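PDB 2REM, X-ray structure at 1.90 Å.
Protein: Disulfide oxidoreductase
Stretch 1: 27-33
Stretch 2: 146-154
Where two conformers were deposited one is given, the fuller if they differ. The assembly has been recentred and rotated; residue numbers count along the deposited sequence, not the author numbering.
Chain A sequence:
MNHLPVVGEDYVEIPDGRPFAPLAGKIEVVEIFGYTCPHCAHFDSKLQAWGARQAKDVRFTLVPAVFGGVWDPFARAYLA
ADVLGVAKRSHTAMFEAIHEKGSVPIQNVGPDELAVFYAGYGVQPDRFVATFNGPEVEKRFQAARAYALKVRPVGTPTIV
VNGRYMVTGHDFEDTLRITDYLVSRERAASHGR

Stretch 1 (27-33) IEVVEIF
Stretch 2, residues 146-154: AYALKVRPV

A single water carries the one polar link here: it donates to E28 OE1 (chi1 t, chi2 t, chi3 86°) at 2.7 Å and lies 2.7 Å from Y147 OH, bridging two atoms that stand 4.2 Å apart, too far for a direct hydrogen bond. No hydrogen bond joins the stretches directly; most of the rest is apolar packing.

Build 27-33 as an extended strand, phi -83 to -136° and psi 112 to 162°. Its alternation sets the first rule: E28, V30 and I32 point toward the other stretch, V29 and E31 away. Residues 146-151 close a helix (phi -56 to -72°, psi -39 to -49°), its axis at 101° to the strand and 10.9 Å away at closest approach, with I32 CA 7.9 Å from A148 CA. A148 points sideways, while Y147 and V151, one turn apart, point toward the strand; V151 N donates a hydrogen bond to Y147 O at 2.8 Å.

Y147 (chi1 t, chi2 74°) reaches across to the strand. Its OH comes 3.4 Å from V30 CB, and its CE2 lies 3.6 Å from V30 CG1 (chi1 t); V30 CG1 and I32 CD1 both meet the ring obliquely. I32, m then t, extends CD1 to 3.9 Å from Y147 CE2, 3.9 Å from V151 CG1 (chi1 t) and 4.1 Å from P153 CG. R152 is the first residue to leave helical phi/psi, at 63/57°, and P153 points toward the strand again.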

# COMPACT_ATOMS: atom_id res chain seq x y z
N ILE A 27 -0.91 8.01 -14.19
CA ILE A 27 -0.18 8.56 -13.06
C ILE A 27 -0.35 7.57 -11.93
O ILE A 27 -1.46 7.33 -11.44
CB ILE A 27 -0.70 9.94 -12.64
CG1 ILE A 27 -0.66 10.92 -13.82
CG2 ILE A 27 0.11 10.43 -11.42
CD1 ILE A 27 -1.53 12.15 -13.66
N GLU A 28 0.76 6.97 -11.53
CA GLU A 28 0.71 5.96 -10.50
C GLU A 28 0.81 6.64 -9.16
O GLU A 28 1.68 7.48 -8.93
CB GLU A 28 1.84 4.96 -10.66
CG GLU A 28 1.85 3.90 -9.59
CD GLU A 28 3.05 3.03 -9.72
OE1 GLU A 28 4.11 3.40 -9.16
OE2 GLU A 28 2.94 1.97 -10.38
N VAL A 29 -0.13 6.31 -8.29
CA VAL A 29 -0.07 6.72 -6.91
C VAL A 29 -0.06 5.46 -6.09
O VAL A 29 -1.05 4.73 -6.04
CB VAL A 29 -1.28 7.60 -6.53
CG1 VAL A 29 -1.17 8.03 -5.07
CG2 VAL A 29 -1.30 8.86 -7.45
N VAL A 30 1.07 5.22 -5.44
CA VAL A 30 1.21 4.09 -4.54
C VAL A 30 1.09 4.56 -3.11
O VAL A 30 1.63 5.61 -2.73
CB VAL A 30 2.56 3.34 -4.78
CG1 VAL A 30 2.90 2.39 -3.58
CG2 VAL A 30 2.51 2.58 -6.09
N GLU A 31 0.35 3.80 -2.31
CA GLU A 31 0.46 3.88 -0.85
C GLU A 31 1.20 2.65 -0.36
O GLU A 31 0.72 1.52 -0.52
CB GLU A 31 -0.89 3.88 -0.16
CG GLU A 31 -0.75 4.14 1.36
CD GLU A 31 -1.85 3.51 2.22
OE1 GLU A 31 -2.54 2.58 1.76
OE2 GLU A 31 -2.02 3.96 3.37
N ILE A 32 2.36 2.88 0.24
CA ILE A 32 3.08 1.85 0.99
C ILE A 32 2.43 1.86 2.36
O ILE A 32 2.37 2.90 3.03
CB ILE A 32 4.59 2.13 1.08
CG1 ILE A 32 5.19 2.29 -0.34
CG2 ILE A 32 5.31 1.04 1.93
CD1 ILE A 32 6.68 2.64 -0.36
N PHE A 33 1.86 0.71 2.73
CA PHE A 33 1.12 0.61 3.98
C PHE A 33 1.54 -0.71 4.65
O PHE A 33 2.09 -1.62 4.01
CB PHE A 33 -0.39 0.54 3.68
CG PHE A 33 -0.83 -0.84 3.23
CD1 PHE A 33 -1.37 -1.75 4.14
CD2 PHE A 33 -0.62 -1.24 1.92
CE1 PHE A 33 -1.69 -3.03 3.74
CE2 PHE A 33 -0.97 -2.51 1.52
CZ PHE A 33 -1.49 -3.39 2.42
N ALA A 146 11.60 -4.74 -3.02
CA ALA A 146 12.45 -3.98 -3.92
C ALA A 146 11.99 -2.54 -4.06
O ALA A 146 12.80 -1.60 -4.05
CB ALA A 146 12.57 -4.66 -5.29
N TYR A 147 10.67 -2.36 -4.15
CA TYR A 147 10.11 -1.02 -4.27
C TYR A 147 10.37 -0.20 -3.01
O TYR A 147 10.79 0.96 -3.11
CB TYR A 147 8.63 -1.12 -4.63
CG TYR A 147 7.96 0.19 -4.90
CD1 TYR A 147 8.18 0.91 -6.09
CD2 TYR A 147 7.04 0.69 -4.00
CE1 TYR A 147 7.49 2.12 -6.31
CE2 TYR A 147 6.41 1.84 -4.20
CZ TYR A 147 6.61 2.56 -5.33
OH TYR A 147 5.89 3.73 -5.41
N ALA A 148 10.17 -0.79 -1.83
CA ALA A 148 10.52 -0.11 -0.59
C ALA A 148 12.01 0.23 -0.52
O ALA A 148 12.36 1.34 -0.07
CB ALA A 148 10.09 -0.90 0.62
N LEU A 149 12.88 -0.67 -0.99
CA LEU A 149 14.33 -0.39 -1.02
C LEU A 149 14.69 0.80 -1.92
O LEU A 149 15.58 1.58 -1.60
CB LEU A 149 15.15 -1.62 -1.43
CG LEU A 149 15.37 -2.69 -0.34
CD1 LEU A 149 16.07 -3.94 -0.90
CD2 LEU A 149 16.19 -2.14 0.83
N LYS A 150 14.01 0.90 -3.05
CA LYS A 150 14.18 2.00 -4.01
C LYS A 150 13.59 3.31 -3.46
O LYS A 150 14.23 4.37 -3.49
CB LYS A 150 13.43 1.62 -5.29
CG LYS A 150 13.67 2.55 -6.47
CD LYS A 150 14.37 1.75 -7.56
CE LYS A 150 14.67 2.59 -8.79
NZ LYS A 150 15.99 2.18 -9.35
N VAL A 151 12.36 3.22 -2.97
CA VAL A 151 11.62 4.39 -2.50
C VAL A 151 12.24 4.97 -1.23
O VAL A 151 12.37 6.20 -1.09
CB VAL A 151 10.14 4.06 -2.30
CG1 VAL A 151 9.43 5.13 -1.46
CG2 VAL A 151 9.47 3.89 -3.65
N ARG A 152 12.63 4.08 -0.32
CA ARG A 152 13.25 4.44 0.98
C ARG A 152 12.30 5.25 1.86
O ARG A 152 12.62 6.37 2.29
CB ARG A 152 14.59 5.15 0.79
CG ARG A 152 15.63 4.33 0.05
CD ARG A 152 16.38 3.40 0.99
NE ARG A 152 17.28 4.20 1.83
CZ ARG A 152 18.49 4.60 1.47
NH1 ARG A 152 19.19 5.35 2.32
NH2 ARG A 152 19.04 4.26 0.30
N PRO A 153 11.13 4.67 2.13
CA PRO A 153 10.18 5.37 2.97
C PRO A 153 10.71 5.37 4.39
O PRO A 153 11.51 4.51 4.74
CB PRO A 153 8.93 4.49 2.86
CG PRO A 153 9.48 3.08 2.67
CD PRO A 153 10.64 3.34 1.71
N VAL A 154 10.30 6.35 5.17
CA VAL A 154 10.47 6.33 6.61
C VAL A 154 9.03 6.19 7.13
O VAL A 154 8.27 7.18 7.21
CB VAL A 154 11.17 7.62 7.12
CG1 VAL A 154 11.08 7.75 8.63
CG2 VAL A 154 12.61 7.63 6.69
O HOH W 1 4.70 5.24 -7.31